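Local coordinates for cell shape-determining protein MreC (Listeria monocytogenes, PDB 2J5U), which probably takes part in forming and maintaining bacterial cell shape, and assembles as 12 dimers into a 24-subunit homooligomer, at residues 67-72 against 224-229; 82-87 against 125-130; 98-103 against 182-187; 103-108 against 217-222; 162-167 against 206-211. All blocks are in the same frame, centred on the assembly; numbering follows the deposited sequence.

Interaction 1. Residues 67-72 against 224-229; sequences DYDPLN and VLKRSA
Val224 N donates to Leu71 O at 2.8 Å, and Leu71 N returns a bond of the same length to Val224 O, though that one is bent to 130° at the hydrogen. Two residues along, the doublet repeats: Lys226 N reaches Asp69 O at 2.9 Å and Asp69 N reaches Lys226 O. Ser228 N then extends the ladder past the strand end, to Asp67 O at 3.2 Å. Between the doublets lies Pro70, which has no N-H; it faces Leu225 in a non-hydrogen-bonded pair, where none is needed, and its CA makes a CA-H...O contact of 3.4 Å with Val224 O. This pattern, with axes at 157°, identifies antiparallel neighbours. Strands 68-77 and 221-227 are the first and last of a six-stranded barrel, and their pairing closes it.

On the face bearing Tyr68, Pro70 and Leu225, one methyl joins the apolar groups. Leu225 CD2 meets Tyr68 CE2 at 3.7 Å, obliquely to the ring, and lies 3.9 Å from Pro70 CB. Pro70 N lies in the plane of the Tyr68 ring, at its edge. On the other face Asp69 and Lys226 run side by side, pointing the same way; Asp69 OD1 and Lys226 NZ are 4.3 Å apart, beyond a salt bridge, so any attraction is probably modest. Arg227 turns its guanidinium elsewhere: NE donates to Ala229 O, NH2 to Gly180 O and Phe185 O, and NH1 to Glu230 O and to Ile76 O of the second subunit.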
# COMPACT_ATOMS: atom_id res chain seq x y z
N ASP A 67 14.40 48.17 36.26
CA ASP A 67 14.18 49.46 35.62
C ASP A 67 13.91 50.62 36.57
O ASP A 67 13.40 50.42 37.67
CB ASP A 67 13.04 49.34 34.60
CG ASP A 67 13.35 48.35 33.50
OD1 ASP A 67 14.52 48.33 33.05
OD2 ASP A 67 12.44 47.59 33.06
N TYR A 68 14.26 51.83 36.14
CA TYR A 68 14.04 53.02 36.97
C TYR A 68 14.28 54.34 36.24
O TYR A 68 15.00 54.40 35.25
CB TYR A 68 14.94 52.96 38.20
CG TYR A 68 16.41 53.06 37.90
CD1 TYR A 68 17.22 51.93 37.92
CD2 TYR A 68 16.99 54.28 37.54
CE1 TYR A 68 18.57 52.00 37.60
CE2 TYR A 68 18.34 54.36 37.21
CZ TYR A 68 19.12 53.23 37.24
OH TYR A 68 20.44 53.30 36.86
N ASP A 69 13.67 55.41 36.75
CA ASP A 69 13.82 56.76 36.22
C ASP A 69 14.65 57.53 37.23
O ASP A 69 14.23 57.70 38.37
CB ASP A 69 12.47 57.47 36.10
CG ASP A 69 11.63 56.93 34.98
OD1 ASP A 69 10.41 57.25 34.94
OD2 ASP A 69 12.18 56.20 34.13
N PRO A 70 15.84 58.01 36.84
CA PRO A 70 16.68 58.76 37.78
C PRO A 70 16.42 60.26 37.78
O PRO A 70 15.89 60.81 36.81
CB PRO A 70 18.08 58.42 37.30
CG PRO A 70 17.90 58.39 35.82
CD PRO A 70 16.61 57.61 35.65
N LEU A 71 16.78 60.92 38.88
CA LEU A 71 16.65 62.37 39.00
C LEU A 71 17.89 62.86 39.72
O LEU A 71 18.24 62.35 40.78
CB LEU A 71 15.42 62.76 39.81
CG LEU A 71 14.86 64.16 39.48
CD1 LEU A 71 13.84 64.55 40.53
CD2 LEU A 71 15.98 65.18 39.44
N ASN A 72 18.56 63.85 39.14
CA ASN A 72 19.77 64.38 39.75
C ASN A 72 19.45 65.40 40.81
O ASN A 72 18.47 66.13 40.70
CB ASN A 72 20.65 64.99 38.68
CG ASN A 72 21.37 63.95 37.86
OD1 ASN A 72 21.96 64.24 36.83
ND2 ASN A 72 21.33 62.71 38.33
N VAL A 224 18.34 60.39 42.74
CA VAL A 224 17.16 59.73 43.30
C VAL A 224 16.52 58.84 42.23
O VAL A 224 16.19 59.30 41.14
CB VAL A 224 16.12 60.77 43.78
CG1 VAL A 224 14.93 60.08 44.40
CG2 VAL A 224 16.74 61.70 44.79
N LEU A 225 16.36 57.56 42.55
CA LEU A 225 15.78 56.59 41.62
C LEU A 225 14.31 56.25 41.85
O LEU A 225 13.93 55.80 42.92
CB LEU A 225 16.57 55.28 41.68
CG LEU A 225 18.09 55.40 41.68
CD1 LEU A 225 18.72 54.02 41.70
CD2 LEU A 225 18.54 56.20 40.47
N LYS A 226 13.48 56.47 40.84
CA LYS A 226 12.07 56.11 40.94
C LYS A 226 12.07 54.64 40.49
O LYS A 226 12.62 54.32 39.44
CB LYS A 226 11.23 56.96 39.98
CG LYS A 226 9.78 56.51 39.85
CD LYS A 226 9.07 57.28 38.75
CE LYS A 226 7.63 56.79 38.56
NZ LYS A 226 6.91 57.53 37.47
N ARG A 227 11.47 53.76 41.27
CA ARG A 227 11.43 52.34 40.89
C ARG A 227 10.32 52.11 39.88
O ARG A 227 9.20 52.60 40.07
CB ARG A 227 11.21 51.46 42.13
CG ARG A 227 10.71 50.06 41.84
CD ARG A 227 10.68 49.26 43.12
NE ARG A 227 9.78 48.12 43.03
CZ ARG A 227 10.02 46.95 43.62
NH1 ARG A 227 9.15 45.95 43.51
NH2 ARG A 227 11.13 46.77 44.31
N SER A 228 10.62 51.39 38.81
CA SER A 228 9.61 51.13 37.77
C SER A 228 8.70 49.97 38.15
O SER A 228 7.49 50.05 38.00
CB SER A 228 10.26 50.81 36.43
OG SER A 228 11.01 51.91 35.95
N ALA A 229 9.30 48.89 38.63
CA ALA A 229 8.53 47.73 39.01
C ALA A 229 7.43 48.09 39.99
O ALA A 229 7.59 48.99 40.82
CB ALA A 229 9.44 46.69 39.61

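Interaction 2. Residues 82-87 against 125-130; sequences NWNDQV and LLTSSD
Asp85 OD1 is gripped twice by Ser129, by the backbone N at 2.7 Å and by OG at 3.0 Å. Both donors come to the syn side and from the same face of the carboxylate, the N 29° out of its plane, so one residue closes a small ring on a single oxygen. Two backbone carbonyls of 82-87 are also taken: Thr127 OG1 donates to Asn84 O at 2.8 Å, and Leu125 N to Asp85 O at 3.1 Å, approaching from above the carbonyl plane. The hydroxyl of Thr127 is aimed by chi1 57°, which sets OG1 between its backbone N and carbonyl carbon. Leu125 CD1 packs on Trp83 O at 3.9 Å and on Val87 CG2 at 4.2 Å. The contact joins the entry to strand 86-89 with the exit of strand 121-125, neighbours in the first barrel.

Beyond this first shell, a type I turn from Leu125 to Ser128, with Ser128 N bonded to Leu125 O, presents Thr127. An ST turn follows, in which Ser128 OG accepts from Asp130 N at 3.1 Å. Within 82-87, Asp85 N is held by Asn82 O, while the indole NE1 of Trp83 donates to Tyr217 O and its ring meets Arg78 in a cation-pi contact.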
# COMPACT_ATOMS: atom_id res chain seq x y z
N ASN A 82 24.26 65.46 63.41
CA ASN A 82 23.79 64.16 62.94
C ASN A 82 24.28 63.89 61.51
O ASN A 82 23.56 63.38 60.65
CB ASN A 82 22.26 64.09 63.02
CG ASN A 82 21.58 65.15 62.19
OD1 ASN A 82 22.21 66.06 61.67
ND2 ASN A 82 20.26 65.03 62.06
N TRP A 83 25.54 64.24 61.29
CA TRP A 83 26.23 64.09 60.01
C TRP A 83 26.04 62.75 59.30
O TRP A 83 25.79 62.72 58.09
CB TRP A 83 27.72 64.34 60.23
CG TRP A 83 28.49 64.61 58.98
CD1 TRP A 83 29.25 63.73 58.27
CD2 TRP A 83 28.55 65.86 58.28
NE1 TRP A 83 29.78 64.35 57.16
CE2 TRP A 83 29.36 65.66 57.14
CE3 TRP A 83 28.00 67.12 58.50
CZ2 TRP A 83 29.63 66.67 56.22
CZ3 TRP A 83 28.26 68.14 57.59
CH2 TRP A 83 29.07 67.90 56.46
N ASN A 84 26.15 61.66 60.04
CA ASN A 84 26.02 60.34 59.44
C ASN A 84 24.62 59.77 59.36
O ASN A 84 24.42 58.66 58.90
CB ASN A 84 26.90 59.34 60.19
CG ASN A 84 28.36 59.64 60.04
OD1 ASN A 84 28.80 60.09 58.98
ND2 ASN A 84 29.13 59.39 61.09
N ASP A 85 23.64 60.54 59.81
CA ASP A 85 22.28 60.05 59.78
C ASP A 85 21.47 60.57 58.62
O ASP A 85 20.67 59.85 58.00
CB ASP A 85 21.53 60.47 61.06
CG ASP A 85 21.99 59.73 62.29
OD1 ASP A 85 22.50 58.59 62.15
OD2 ASP A 85 21.80 60.27 63.40
N GLN A 86 21.71 61.81 58.28
CA GLN A 86 20.84 62.43 57.32
C GLN A 86 21.44 63.54 56.49
O GLN A 86 22.46 64.13 56.83
CB GLN A 86 19.67 62.89 58.17
CG GLN A 86 18.72 63.87 57.69
CD GLN A 86 17.70 64.11 58.78
OE1 GLN A 86 17.22 63.16 59.40
NE2 GLN A 86 17.36 65.37 59.02
N VAL A 87 20.78 63.82 55.38
CA VAL A 87 21.21 64.82 54.44
C VAL A 87 19.95 65.40 53.78
O VAL A 87 18.90 64.75 53.75
CB VAL A 87 22.16 64.15 53.41
CG1 VAL A 87 21.98 64.74 52.05
CG2 VAL A 87 23.59 64.29 53.88
N LEU A 125 20.80 58.15 55.37
CA LEU A 125 21.99 57.48 54.87
C LEU A 125 22.20 56.06 55.40
O LEU A 125 21.74 55.71 56.48
CB LEU A 125 23.22 58.31 55.22
CG LEU A 125 23.21 59.76 54.75
CD1 LEU A 125 24.45 60.45 55.27
CD2 LEU A 125 23.14 59.83 53.24
N LEU A 126 22.92 55.25 54.63
CA LEU A 126 23.19 53.89 55.06
C LEU A 126 23.90 53.92 56.40
O LEU A 126 23.65 53.08 57.26
CB LEU A 126 24.05 53.16 54.02
CG LEU A 126 23.35 52.86 52.69
CD1 LEU A 126 24.29 52.17 51.70
CD2 LEU A 126 22.16 51.97 52.99
N THR A 127 24.77 54.92 56.58
CA THR A 127 25.53 55.06 57.83
C THR A 127 24.69 55.51 59.03
O THR A 127 25.22 55.69 60.12
CB THR A 127 26.71 56.07 57.68
OG1 THR A 127 26.20 57.34 57.24
CG2 THR A 127 27.73 55.57 56.68
N SER A 128 23.39 55.69 58.83
CA SER A 128 22.51 56.12 59.90
C SER A 128 22.57 55.27 61.16
O SER A 128 22.87 54.07 61.11
CB SER A 128 21.08 56.16 59.41
OG SER A 128 20.19 56.47 60.47
N SER A 129 22.27 55.89 62.30
CA SER A 129 22.27 55.18 63.58
C SER A 129 20.90 54.61 63.93
O SER A 129 20.71 54.10 65.03
CB SER A 129 22.75 56.11 64.70
OG SER A 129 21.93 57.26 64.78
N ASP A 130 19.95 54.70 63.00
CA ASP A 130 18.60 54.18 63.23
C ASP A 130 18.62 52.67 63.08
O ASP A 130 18.74 52.17 61.98
CB ASP A 130 17.63 54.76 62.21
CG ASP A 130 16.18 54.43 62.54
OD1 ASP A 130 15.90 53.28 62.95
OD2 ASP A 130 15.31 55.31 62.38

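Interaction 3. Residues 98-103 against 182-187; sequences KPDMAV and GGKFPA
Ala102 and Phe185 make the apolar part of this contact. Ala102 CB stands 3.7 Å from the ring centroid, 22° off the normal and displaced toward the rim, a CH-pi contact over the face; its nearest ring atom is Phe185 CD2 at 3.5 Å. The same methyl lies 4.4 Å from Pro186 CD.

A polar atom takes the edge of the same ring: Asp100 O lies near the ring plane, 3.3 Å from Phe185 CE2.

Electrostatics link Asp100 and Lys184, whose side chains cross obliquely. The salt bridge between Asp100 OD1 and Lys184 NZ is long, 3.7 Å; the lysine chain, bent at chi2 (-107°) and chi3, sets CE nearer to that oxygen, at 3.3 Å. A type II turn from Lys98 to Met101 carries Asp100 at its third position.

The first segment leads into strand 102-105 of one barrel, and the second lies in the loop between strands 175-178 and 190-199 of the other, so the contact bridges the two. Arg227 of strand 221-227 gives this loop a second tie. Between the two segments themselves the contact rests mainly on ring packing, and the long ion pair between two partly exposed side chains probably contributes less.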
# COMPACT_ATOMS: atom_id res chain seq x y z
N LYS A 98 9.63 60.97 46.11
CA LYS A 98 8.70 60.37 47.06
C LYS A 98 9.43 59.57 48.12
O LYS A 98 10.50 59.01 47.87
CB LYS A 98 7.73 59.41 46.36
CG LYS A 98 6.83 60.04 45.34
CD LYS A 98 5.76 59.06 44.88
CE LYS A 98 4.77 59.77 43.97
NZ LYS A 98 3.68 58.89 43.47
N PRO A 99 8.86 59.50 49.32
CA PRO A 99 9.45 58.74 50.42
C PRO A 99 9.73 57.29 49.98
O PRO A 99 8.93 56.70 49.27
CB PRO A 99 8.37 58.79 51.50
CG PRO A 99 7.73 60.11 51.27
CD PRO A 99 7.67 60.25 49.76
N ASP A 100 10.85 56.74 50.41
CA ASP A 100 11.25 55.37 50.09
C ASP A 100 11.98 55.16 48.77
O ASP A 100 12.31 54.03 48.42
CB ASP A 100 10.05 54.43 50.18
CG ASP A 100 9.70 54.07 51.61
OD1 ASP A 100 8.59 53.54 51.84
OD2 ASP A 100 10.52 54.33 52.52
N MET A 101 12.22 56.24 48.03
CA MET A 101 12.97 56.14 46.79
C MET A 101 14.45 55.99 47.15
O MET A 101 14.93 56.56 48.14
CB MET A 101 12.77 57.39 45.92
CG MET A 101 11.59 57.33 44.97
SD MET A 101 11.30 58.83 44.06
CE MET A 101 9.75 58.52 43.41
N ALA A 102 15.19 55.21 46.37
CA ALA A 102 16.61 55.01 46.64
C ALA A 102 17.41 56.23 46.19
O ALA A 102 17.06 56.89 45.22
CB ALA A 102 17.09 53.78 45.91
N VAL A 103 18.49 56.53 46.91
CA VAL A 103 19.33 57.65 46.55
C VAL A 103 20.72 57.10 46.39
O VAL A 103 21.22 56.39 47.27
CB VAL A 103 19.36 58.74 47.62
CG1 VAL A 103 20.25 59.88 47.15
CG2 VAL A 103 17.95 59.25 47.89
N GLY A 182 12.37 44.22 48.79
CA GLY A 182 11.72 44.95 49.86
C GLY A 182 10.57 45.75 49.28
O GLY A 182 9.81 46.37 50.01
N GLY A 183 10.47 45.73 47.95
CA GLY A 183 9.40 46.42 47.26
C GLY A 183 9.55 47.89 46.96
O GLY A 183 8.65 48.49 46.38
N LYS A 184 10.68 48.50 47.31
CA LYS A 184 10.82 49.92 47.05
C LYS A 184 12.04 50.40 46.28
O LYS A 184 12.07 51.54 45.84
CB LYS A 184 10.71 50.70 48.35
CG LYS A 184 11.52 50.15 49.47
CD LYS A 184 10.62 49.49 50.48
CE LYS A 184 9.62 50.48 51.06
NZ LYS A 184 8.99 49.93 52.31
N PHE A 185 13.05 49.56 46.12
CA PHE A 185 14.24 49.98 45.38
C PHE A 185 14.32 49.14 44.12
O PHE A 185 13.75 48.05 44.06
CB PHE A 185 15.53 49.69 46.16
CG PHE A 185 15.72 50.54 47.38
CD1 PHE A 185 16.75 50.24 48.27
CD2 PHE A 185 14.94 51.66 47.62
CE1 PHE A 185 17.01 51.04 49.37
CE2 PHE A 185 15.19 52.48 48.71
CZ PHE A 185 16.23 52.17 49.59
N PRO A 186 14.98 49.66 43.07
CA PRO A 186 15.10 48.85 41.86
C PRO A 186 16.22 47.89 42.25
O PRO A 186 17.00 48.20 43.15
CB PRO A 186 15.54 49.86 40.81
CG PRO A 186 16.34 50.83 41.62
CD PRO A 186 15.46 51.03 42.82
N ALA A 187 16.30 46.74 41.61
CA ALA A 187 17.37 45.82 41.97
C ALA A 187 18.63 46.13 41.17
O ALA A 187 18.57 46.78 40.13
CB ALA A 187 16.93 44.39 41.74

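Interaction 4. Residues 103-108 against 217-222; sequences VTTPSG and YDLNHV
Val222 has the largest share of buried surface here and meets the first segment chiefly with CG2 and CA. Its CG2 lies 3.8 Å from Thr105 CG2, methyl against methyl, and also 3.8 Å from Thr104 O. That carbonyl is approached by Val222 CA as well, in a CA-H...O contact at 3.6 Å and 121° at the hydrogen. The backbone of Val222 bonds to Ala73 on strand 68-77, on the other flank of strand 221-227.

Thr105, next in buried area, uses its methyl rather than its hydroxyl. With chi1 at 67°, OG1 lies between the backbone N and the carbonyl carbon and makes a weak bond to Gly108 O, whereas CG2 faces 217-222, touching His221 O at 3.9 Å and, more loosely, Leu219 CD2 at 4.4 Å. Thr105 and Gly108 also pair through both backbone N-H groups round a type I turn, the tip of the hairpin joining strands 102-105 and 108-116. Pro106 in this turn packs on Glu37 of the second subunit.

Val103 crosses Val222 at about a right angle; the modelled separation of their CG1 atoms is too short to be trusted. Both valines also pack on Ile110, inside the first barrel.

Across the segments the contact is thus methyl packing with one CA-H...O approach, and the conventional backbone pairing between the strands falls next door, at Thr104 with Thr223.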
# COMPACT_ATOMS: atom_id res chain seq x y z
N VAL A 103 18.49 56.53 46.91
CA VAL A 103 19.33 57.65 46.55
C VAL A 103 20.72 57.10 46.39
O VAL A 103 21.22 56.39 47.27
CB VAL A 103 19.36 58.74 47.62
CG1 VAL A 103 20.25 59.88 47.15
CG2 VAL A 103 17.95 59.25 47.89
N THR A 104 21.35 57.42 45.26
CA THR A 104 22.68 56.91 44.96
C THR A 104 23.65 57.93 44.38
O THR A 104 23.30 59.09 44.12
CB THR A 104 22.61 55.79 43.91
OG1 THR A 104 22.01 56.30 42.72
CG2 THR A 104 21.78 54.63 44.42
N THR A 105 24.87 57.46 44.16
CA THR A 105 25.95 58.23 43.55
C THR A 105 26.58 57.20 42.62
O THR A 105 26.26 56.01 42.68
CB THR A 105 27.04 58.67 44.57
OG1 THR A 105 27.75 57.52 45.05
CG2 THR A 105 26.43 59.41 45.72
N PRO A 106 27.48 57.65 41.73
CA PRO A 106 28.14 56.74 40.79
C PRO A 106 28.77 55.50 41.43
O PRO A 106 28.63 54.39 40.92
CB PRO A 106 29.16 57.64 40.13
CG PRO A 106 28.40 58.95 40.04
CD PRO A 106 27.79 59.06 41.41
N SER A 107 29.46 55.68 42.54
CA SER A 107 30.11 54.55 43.20
C SER A 107 29.25 53.74 44.16
O SER A 107 29.78 52.90 44.90
CB SER A 107 31.39 55.03 43.90
OG SER A 107 31.33 56.41 44.22
N GLY A 108 27.94 53.96 44.18
CA GLY A 108 27.09 53.18 45.07
C GLY A 108 25.83 53.78 45.67
O GLY A 108 25.48 54.94 45.45
N TYR A 217 30.93 60.24 53.56
CA TYR A 217 31.41 61.31 54.43
C TYR A 217 31.32 62.68 53.78
O TYR A 217 31.19 63.69 54.46
CB TYR A 217 32.85 61.06 54.87
CG TYR A 217 33.43 62.20 55.70
CD1 TYR A 217 34.30 63.15 55.13
CD2 TYR A 217 33.08 62.34 57.05
CE1 TYR A 217 34.80 64.21 55.89
CE2 TYR A 217 33.58 63.40 57.82
CZ TYR A 217 34.44 64.34 57.23
OH TYR A 217 34.91 65.39 58.00
N ASP A 218 31.40 62.71 52.46
CA ASP A 218 31.33 63.98 51.76
C ASP A 218 30.39 63.84 50.58
O ASP A 218 30.77 63.35 49.52
CB ASP A 218 32.73 64.38 51.30
CG ASP A 218 32.78 65.75 50.65
OD1 ASP A 218 33.87 66.12 50.16
OD2 ASP A 218 31.75 66.47 50.62
N LEU A 219 29.15 64.26 50.74
CA LEU A 219 28.18 64.13 49.66
C LEU A 219 27.82 65.46 49.06
O LEU A 219 27.63 66.44 49.78
CB LEU A 219 26.90 63.48 50.18
CG LEU A 219 26.99 62.09 50.79
CD1 LEU A 219 25.71 61.81 51.55
CD2 LEU A 219 27.21 61.06 49.71
N ASN A 220 27.71 65.50 47.74
CA ASN A 220 27.32 66.71 47.07
C ASN A 220 26.32 66.36 45.99
O ASN A 220 25.12 66.60 46.15
CB ASN A 220 28.51 67.41 46.43
CG ASN A 220 28.11 68.70 45.75
OD1 ASN A 220 28.83 69.21 44.89
ND2 ASN A 220 26.95 69.25 46.13
N HIS A 221 26.80 65.80 44.89
CA HIS A 221 25.91 65.41 43.80
C HIS A 221 25.36 64.02 44.06
O HIS A 221 26.09 63.10 44.44
CB HIS A 221 26.64 65.49 42.48
CG HIS A 221 26.95 66.89 42.08
ND1 HIS A 221 25.97 67.87 42.01
CD2 HIS A 221 28.12 67.51 41.78
CE1 HIS A 221 26.53 69.02 41.70
NE2 HIS A 221 27.83 68.83 41.55
N VAL A 222 24.06 63.88 43.84
CA VAL A 222 23.37 62.65 44.15
C VAL A 222 22.22 62.33 43.18
O VAL A 222 21.72 63.22 42.48
CB VAL A 222 22.85 62.79 45.59
CG1 VAL A 222 21.39 62.41 45.70
CG2 VAL A 222 23.71 62.00 46.51

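Interaction 5. Residues 162-167 against 206-211; sequences KQLPYD and QTAFIK
Strands 162-165 and 206-211 run antiparallel but strongly splayed, their axes at 116°, and are tied at one hydrogen-bonded pair: Gln206 N donates to Leu164 O at 2.9 Å, and Leu164 N to Gln206 O at 3.3 Å. The positive phi of Gln163 (71°) marks a break from regular strand geometry just before this pair.

Gln206 carries the side-chain contact. Its CG is anti to its own carbonyl carbon and the chain runs on extended, CD lying 3.9 Å from Pro165 O. NE2 donates to Pro165 O at 3.0 Å, in the carbonyl plane and on a lone pair, though the bond is bent to 137° at the hydrogen. NE2 also donates to Met168 O. Leu164, on the same face of the sheet, lays CD1 against Gln206 O at 3.8 Å and CD2 against Ala208 CB at 4.2 Å; Phe170 packs on both Leu164 and Gln206.

The two strands are neighbours in the second barrel, and Pro165 packs on Tyr217 of the second subunit. Beyond the Leu164-Gln206 pair, the side chain of the buried Gln206 supplies N-H groups to two main-chain carbonyls and so ties the chain after Leu164 to strand 205-212.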
# COMPACT_ATOMS: atom_id res chain seq x y z
N LYS A 162 22.78 40.74 57.28
CA LYS A 162 22.27 39.66 58.12
C LYS A 162 21.36 38.66 57.40
O LYS A 162 20.73 38.97 56.39
CB LYS A 162 21.48 40.24 59.30
CG LYS A 162 22.19 41.29 60.12
CD LYS A 162 21.27 41.85 61.19
CE LYS A 162 21.95 42.90 62.04
NZ LYS A 162 21.03 43.45 63.08
N GLN A 163 21.32 37.46 57.95
CA GLN A 163 20.47 36.39 57.44
C GLN A 163 20.80 35.70 56.14
O GLN A 163 19.90 35.39 55.37
CB GLN A 163 19.04 36.87 57.38
CG GLN A 163 18.43 36.95 58.73
CD GLN A 163 17.02 37.44 58.69
OE1 GLN A 163 16.76 38.63 58.48
NE2 GLN A 163 16.07 36.53 58.89
N LEU A 164 22.08 35.47 55.88
CA LEU A 164 22.48 34.79 54.68
C LEU A 164 22.41 33.31 55.02
O LEU A 164 22.61 32.94 56.18
CB LEU A 164 23.91 35.17 54.29
CG LEU A 164 24.05 36.60 53.75
CD1 LEU A 164 23.71 37.56 54.86
CD2 LEU A 164 25.47 36.85 53.26
N PRO A 165 22.11 32.46 54.04
CA PRO A 165 22.02 31.01 54.27
C PRO A 165 23.27 30.48 54.97
O PRO A 165 24.39 30.81 54.58
CB PRO A 165 21.83 30.44 52.87
CG PRO A 165 22.46 31.49 51.97
CD PRO A 165 22.00 32.77 52.60
N TYR A 166 23.08 29.66 56.00
CA TYR A 166 24.19 29.12 56.78
C TYR A 166 25.08 28.09 56.09
O TYR A 166 26.21 27.87 56.51
CB TYR A 166 23.66 28.50 58.07
CG TYR A 166 23.07 27.13 57.86
CD1 TYR A 166 23.87 25.98 57.91
CD2 TYR A 166 21.70 26.97 57.60
CE1 TYR A 166 23.32 24.71 57.69
CE2 TYR A 166 21.15 25.70 57.38
CZ TYR A 166 21.97 24.58 57.43
OH TYR A 166 21.42 23.33 57.23
N ASP A 167 24.57 27.47 55.03
CA ASP A 167 25.36 26.45 54.34
C ASP A 167 26.08 26.94 53.09
O ASP A 167 26.86 26.20 52.49
CB ASP A 167 24.46 25.29 53.98
CG ASP A 167 23.21 25.74 53.30
OD1 ASP A 167 23.30 26.24 52.15
OD2 ASP A 167 22.12 25.61 53.91
N GLN A 206 24.32 33.26 58.54
CA GLN A 206 25.63 33.90 58.53
C GLN A 206 25.44 35.41 58.46
O GLN A 206 24.35 35.90 58.17
CB GLN A 206 26.46 33.45 57.33
CG GLN A 206 27.03 32.06 57.44
CD GLN A 206 27.85 31.69 56.23
OE1 GLN A 206 28.99 32.12 56.08
NE2 GLN A 206 27.26 30.91 55.34
N THR A 207 26.50 36.14 58.74
CA THR A 207 26.45 37.59 58.70
C THR A 207 27.71 38.05 58.03
O THR A 207 28.80 37.63 58.41
CB THR A 207 26.38 38.19 60.11
OG1 THR A 207 25.26 37.64 60.81
CG2 THR A 207 26.24 39.70 60.03
N ALA A 208 27.58 38.89 57.02
CA ALA A 208 28.74 39.42 56.34
C ALA A 208 28.86 40.89 56.70
O ALA A 208 27.86 41.56 56.97
CB ALA A 208 28.60 39.25 54.84
N PHE A 209 30.09 41.39 56.74
CA PHE A 209 30.31 42.79 57.04
C PHE A 209 30.76 43.37 55.72
O PHE A 209 31.62 42.82 55.04
CB PHE A 209 31.33 42.93 58.16
CG PHE A 209 30.83 42.38 59.45
CD1 PHE A 209 30.88 41.01 59.71
CD2 PHE A 209 30.21 43.21 60.38
CE1 PHE A 209 30.31 40.48 60.87
CE2 PHE A 209 29.63 42.69 61.54
CZ PHE A 209 29.68 41.32 61.79
N ILE A 210 30.14 44.48 55.36
CA ILE A 210 30.40 45.07 54.07
C ILE A 210 30.96 46.47 54.04
O ILE A 210 30.59 47.33 54.83
CB ILE A 210 29.10 44.99 53.25
CG1 ILE A 210 28.74 43.50 53.09
CG2 ILE A 210 29.25 45.69 51.90
CD1 ILE A 210 27.36 43.24 52.57
N LYS A 211 31.88 46.68 53.10
CA LYS A 211 32.51 47.97 52.90
C LYS A 211 31.71 48.74 51.85
O LYS A 211 31.77 48.41 50.67
CB LYS A 211 33.94 47.78 52.41
CG LYS A 211 34.65 49.07 52.05
CD LYS A 211 35.96 48.78 51.35
CE LYS A 211 36.63 50.07 50.90
NZ LYS A 211 37.87 49.81 50.12

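How the interactions relate
Interactions 1, 2 and 4 belong to the first barrel and interaction 5 to the second; interaction 3 joins the two. Interactions 1 and 3, with centres about 8 Å apart, are directly linked: Leu225 N lies 2.8 Å from Ala102 O, a probable hydrogen bond, and Arg227 forms a second link between them. Interaction 4 shares strand 221-227 with interaction 1 and Val103 with interaction 3. It meets interaction 2 where Leu125 CD2 packs on Leu219 CD1 at 3.7 Å. Interaction 5 stands apart, its centre about 28 Å from that of interaction 1 and its nearest atoms about 8 Å from those of interactions 2 and 4.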